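Local structure of glycosyl hydrolase family 26 (Bacteroides ovatus, 4ZXO) at residues T120-V125 with W171-K176. The protein probably hydrolyses internal beta-1,4-mannosidic linkages of galactomannan, as a beta-mannanase of glycoside hydrolase family 26. Numbering follows the deposited sequence.
Sequences TVVASV and WFWWGK
Val121 and Val122, in the short, weakly bonded helical turn around 121-125, bring one methyl each to the indole of Trp173, and the two valine side chains each run at about a right angle to that of Trp173. With chi1 at 179°, CG1 of Val121 points away from the backbone N and reaches the indole, 3.5 Å from CE3 of Trp173. It stands above the ring plane, displaced toward the rim. On the other side of the Trp173 plane, CE3 of Trp174 sits 3.6 Å from it, over the ring centre. CG2 of Val122 instead meets the indole edge, 3.9 Å from CZ3 of Trp173, and also lies 3.9 Å from CA of Trp174. Replacing Trp173 with an alanine would probably open a gap between Val121 and Trp174 and leave Val104 O without the indole NE1 that donates to it.

The polar link is indirect: no hydrogen bond crosses directly, but one water accepts from Val122 N at 2.9 Å and donates to Trp173 O, also at 2.9 Å, joining the amide of Val122 to a carbonyl inside the type I turn Phe172 to Gly175. Within the helix, Ser124 OG donates to Val121 O over 2.8 Å, in the carbonyl plane and on a lone pair (C=O...OG angle 137°), which helps fasten this turn.

Val121, Val122, Trp173 and Trp174 are all buried. In this TIM-barrel family the two segments belong to successive beta-to-alpha connections, following the adjacent parallel strands 97-101 and 159-162. Helix 181-197 packs beside both, its Gln183 touching Val122 and its Leu187 touching Val125 and Trp174.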
loop_
_atom_site.group_PDB
_atom_site.type_symbol
_atom_site.label_atom_id
_atom_site.label_comp_id
_atom_site.label_asym_id
_atom_site.label_seq_id
_atom_site.Cartn_x
_atom_site.Cartn_y
_atom_site.Cartn_z
ATOM N N THR A 120 21.710 -7.913 11.701
ATOM C CA THR A 120 22.319 -8.829 10.714
ATOM C C THR A 120 21.300 -9.775 10.090
ATOM O O THR A 120 21.671 -10.815 9.510
ATOM C CB THR A 120 23.488 -9.646 11.337
ATOM O OG1 THR A 120 23.011 -10.611 12.276
ATOM C CG2 THR A 120 24.484 -8.705 12.023
ATOM N N VAL A 121 20.011 -9.412 10.197
ATOM C CA VAL A 121 18.951 -10.282 9.741
ATOM C C VAL A 121 18.932 -10.366 8.246
ATOM O O VAL A 121 18.869 -11.488 7.715
ATOM C CB VAL A 121 17.585 -9.852 10.272
ATOM C CG1 VAL A 121 16.428 -10.767 9.778
ATOM C CG2 VAL A 121 17.623 -9.845 11.782
ATOM N N VAL A 122 19.016 -9.232 7.552
ATOM C CA VAL A 122 19.015 -9.262 6.094
ATOM C C VAL A 122 20.233 -10.052 5.595
ATOM O O VAL A 122 20.100 -10.858 4.682
ATOM C CB VAL A 122 18.991 -7.826 5.499
ATOM C CG1 VAL A 122 19.075 -7.847 3.996
ATOM C CG2 VAL A 122 17.693 -7.120 5.934
ATOM N N ALA A 123 21.411 -9.848 6.189
ATOM C CA ALA A 123 22.566 -10.634 5.781
ATOM C C ALA A 123 22.271 -12.132 5.840
ATOM O O ALA A 123 22.698 -12.891 4.983
ATOM C CB ALA A 123 23.787 -10.321 6.636
ATOM N N SER A 124 21.548 -12.556 6.859
ATOM C CA SER A 124 21.281 -13.985 7.038
ATOM C C SER A 124 20.319 -14.573 5.981
ATOM O O SER A 124 20.217 -15.813 5.840
ATOM C CB SER A 124 20.715 -14.258 8.433
ATOM O OG SER A 124 19.306 -14.100 8.493
ATOM N N VAL A 125 19.608 -13.724 5.237
ATOM C CA VAL A 125 18.752 -14.285 4.189
ATOM C C VAL A 125 19.323 -14.123 2.787
ATOM O O VAL A 125 18.674 -14.491 1.808
ATOM C CB VAL A 125 17.296 -13.693 4.192
ATOM C CG1 VAL A 125 16.624 -13.949 5.525
ATOM C CG2 VAL A 125 17.280 -12.190 3.743
ATOM N N TRP A 171 13.035 1.182 11.875
ATOM C CA TRP A 171 12.142 0.531 12.814
ATOM C C TRP A 171 11.689 -0.855 12.358
ATOM O O TRP A 171 11.025 -1.556 13.132
ATOM C CB TRP A 171 10.919 1.399 13.086
ATOM C CG TRP A 171 10.256 1.942 11.876
ATOM C CD1 TRP A 171 9.307 1.336 11.110
ATOM C CD2 TRP A 171 10.409 3.252 11.367
ATOM N NE1 TRP A 171 8.908 2.180 10.091
ATOM C CE2 TRP A 171 9.571 3.369 10.232
ATOM C CE3 TRP A 171 11.210 4.331 11.728
ATOM C CZ2 TRP A 171 9.433 4.562 9.492
ATOM C CZ3 TRP A 171 11.085 5.551 10.948
ATOM C CH2 TRP A 171 10.219 5.622 9.840
ATOM N N PHE A 172 12.032 -1.255 11.122
ATOM C CA PHE A 172 11.808 -2.628 10.675
ATOM C C PHE A 172 13.143 -3.332 10.459
ATOM O O PHE A 172 14.175 -2.668 10.241
ATOM C CB PHE A 172 11.032 -2.643 9.329
ATOM C CG PHE A 172 9.643 -2.084 9.427
ATOM C CD1 PHE A 172 8.799 -2.480 10.466
ATOM C CD2 PHE A 172 9.163 -1.203 8.466
ATOM C CE1 PHE A 172 7.495 -2.024 10.517
ATOM C CE2 PHE A 172 7.880 -0.724 8.522
ATOM C CZ PHE A 172 7.032 -1.136 9.535
ATOM N N TRP A 173 13.131 -4.670 10.468
ATOM C CA TRP A 173 14.410 -5.370 10.402
ATOM C C TRP A 173 15.105 -5.281 9.039
ATOM O O TRP A 173 16.281 -5.628 8.918
ATOM C CB TRP A 173 14.229 -6.866 10.809
ATOM C CG TRP A 173 13.277 -7.699 10.036
ATOM C CD1 TRP A 173 11.984 -8.056 10.404
ATOM C CD2 TRP A 173 13.536 -8.365 8.790
ATOM N NE1 TRP A 173 11.437 -8.872 9.444
ATOM C CE2 TRP A 173 12.362 -9.081 8.446
ATOM C CE3 TRP A 173 14.650 -8.417 7.915
ATOM C CZ2 TRP A 173 12.275 -9.881 7.283
ATOM C CZ3 TRP A 173 14.558 -9.204 6.742
ATOM C CH2 TRP A 173 13.369 -9.925 6.434
ATOM N N TRP A 174 14.390 -4.763 8.023
ATOM C CA TRP A 174 14.952 -4.467 6.691
ATOM C C TRP A 174 15.270 -2.980 6.524
ATOM O O TRP A 174 15.524 -2.543 5.412
ATOM C CB TRP A 174 13.986 -4.891 5.598
ATOM C CG TRP A 174 12.612 -4.239 5.701
ATOM C CD1 TRP A 174 12.254 -2.999 5.224
ATOM C CD2 TRP A 174 11.447 -4.775 6.328
ATOM N NE1 TRP A 174 10.931 -2.733 5.506
ATOM C CE2 TRP A 174 10.407 -3.806 6.191
ATOM C CE3 TRP A 174 11.189 -5.965 7.021
ATOM C CZ2 TRP A 174 9.108 -4.031 6.648
ATOM C CZ3 TRP A 174 9.917 -6.169 7.574
ATOM C CH2 TRP A 174 8.883 -5.197 7.357
ATOM N N GLY A 175 15.241 -2.227 7.619
ATOM C CA GLY A 175 15.436 -0.788 7.539
ATOM C C GLY A 175 16.892 -0.313 7.377
ATOM O O GLY A 175 17.846 -1.131 7.305
ATOM N N LYS A 176 17.057 1.003 7.365
ATOM C CA LYS A 176 18.309 1.617 6.856
ATOM C C LYS A 176 19.563 1.183 7.638
ATOM O O LYS A 176 20.620 0.841 7.040
ATOM C CB LYS A 176 18.146 3.145 6.880
ATOM C CG LYS A 176 19.318 3.903 6.379
ATOM C CD LYS A 176 19.488 3.715 4.951
ATOM C CE LYS A 176 20.374 4.893 4.331
ATOM N NZ LYS A 176 21.736 5.069 4.959
HETATM O O HOH W 1 18.918 -6.885 9.314
#